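Local coordinates for multidrug resistance protein (Vibrio cholerae, PDB 1YC9) that forms a trimeric outer-membrane channel of the OMF family through which multidrug efflux systems expel toxic compounds from the cell, at the interface of chains A and B. Residues are numbered along the deposited sequence; one frame, centred on the assembly and turned at random. Chains: chain A/B, multidrug resistance protein.

The interface of chains A and B. Residues chain A 314-317; chain B 77-80.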
# COMPACT_ATOMS: atom_id res chain seq x y z
N GLY A 314 -24.36 -10.95 45.25
CA GLY A 314 -25.05 -9.67 45.13
C GLY A 314 -24.72 -8.81 43.96
O GLY A 314 -23.69 -8.96 43.29
N PRO A 315 -25.64 -7.92 43.66
CA PRO A 315 -25.44 -6.96 42.59
C PRO A 315 -24.54 -5.80 43.08
O PRO A 315 -24.51 -5.53 44.31
CB PRO A 315 -26.87 -6.51 42.29
CG PRO A 315 -27.52 -6.57 43.57
CD PRO A 315 -26.97 -7.77 44.30
N ALA A 316 -23.80 -5.21 42.16
CA ALA A 316 -23.04 -3.95 42.42
C ALA A 316 -23.41 -3.01 41.28
O ALA A 316 -23.74 -3.43 40.17
CB ALA A 316 -21.57 -4.20 42.45
N ILE A 317 -23.36 -1.69 41.50
CA ILE A 317 -23.63 -0.77 40.41
C ILE A 317 -22.48 0.25 40.47
O ILE A 317 -22.00 0.52 41.55
CB ILE A 317 -25.03 -0.14 40.58
CG1 ILE A 317 -25.30 0.91 39.52
CG2 ILE A 317 -25.18 0.55 41.93
CD1 ILE A 317 -26.75 1.21 39.34
N ALA B 77 -20.67 4.21 43.57
CA ALA B 77 -20.65 2.75 43.71
C ALA B 77 -21.70 2.36 44.72
O ALA B 77 -21.89 3.01 45.72
CB ALA B 77 -19.34 2.32 44.15
N ALA B 78 -22.46 1.30 44.45
CA ALA B 78 -23.33 0.77 45.46
C ALA B 78 -23.36 -0.74 45.29
O ALA B 78 -23.03 -1.26 44.23
CB ALA B 78 -24.73 1.37 45.34
N SER B 79 -23.69 -1.40 46.37
CA SER B 79 -23.73 -2.89 46.41
C SER B 79 -24.68 -3.35 47.46
O SER B 79 -24.99 -2.67 48.43
CB SER B 79 -22.30 -3.42 46.68
OG SER B 79 -21.95 -3.19 48.02
N ALA B 80 -25.30 -4.53 47.22
CA ALA B 80 -26.07 -5.19 48.24
C ALA B 80 -25.66 -6.64 48.12
O ALA B 80 -25.62 -7.14 47.01
CB ALA B 80 -27.59 -5.07 48.00
O HOH W 1 -22.57 -7.10 45.91
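An antiparallel beta-sheet seam joins two protomers of the outer membrane factor barrel: strand 309-322 of chain A runs alongside strand 73-84 of chain B, with A:Ala316 opposite B:Ser79 and A:Ile317 opposite B:Ala78. The main chain carries the polar contacts. A:Ile317 and B:Ala78 are tied by two reciprocal hydrogen bonds, both fairly straight (about 160° at H), the amide N of A:Ile317 giving to the carbonyl O of B:Ala78 at 2.8 Å and the N of B:Ala78 giving back to the O of A:Ile317 at 3.0 Å; both donors approach in the carbonyl plane. Two residues along, B:Ala80 N donates to A:Pro315 O at 3.2 Å, nearly along the C=O axis, with a C=O...N angle of 163°. A:Pro315 has no amide hydrogen to return this bond, so B:Ala80 O receives none from its N. A water on the side of the sheet away from the proline ring bridges A:Pro315 O (3.0 Å) and B:Ala80 O (3.2 Å), giving B:Ala80 O a partner in place of an amide; the proline carbonyl is held by both an amide and the water. Side chains alternate between the sheet faces. On the face shared with the proline ring, the CG2 branch of A:Ile317 lies alongside the methyl CB of B:Ala78 at 3.5 Å. CG1 of A:Ile317 stands anti to its backbone N (chi1 175°), which leaves CG2 in the crowded position between N and the carbonyl carbon, directed to the partner strand. A:Ala316 CB and B:Ser79 project from the opposite face, with OG of B:Ser79 likewise between its N and carbonyl carbon. The seam lies in the beta-barrel, beyond the long helices of the tunnel, and helps close strands from three protomers into one continuous wall.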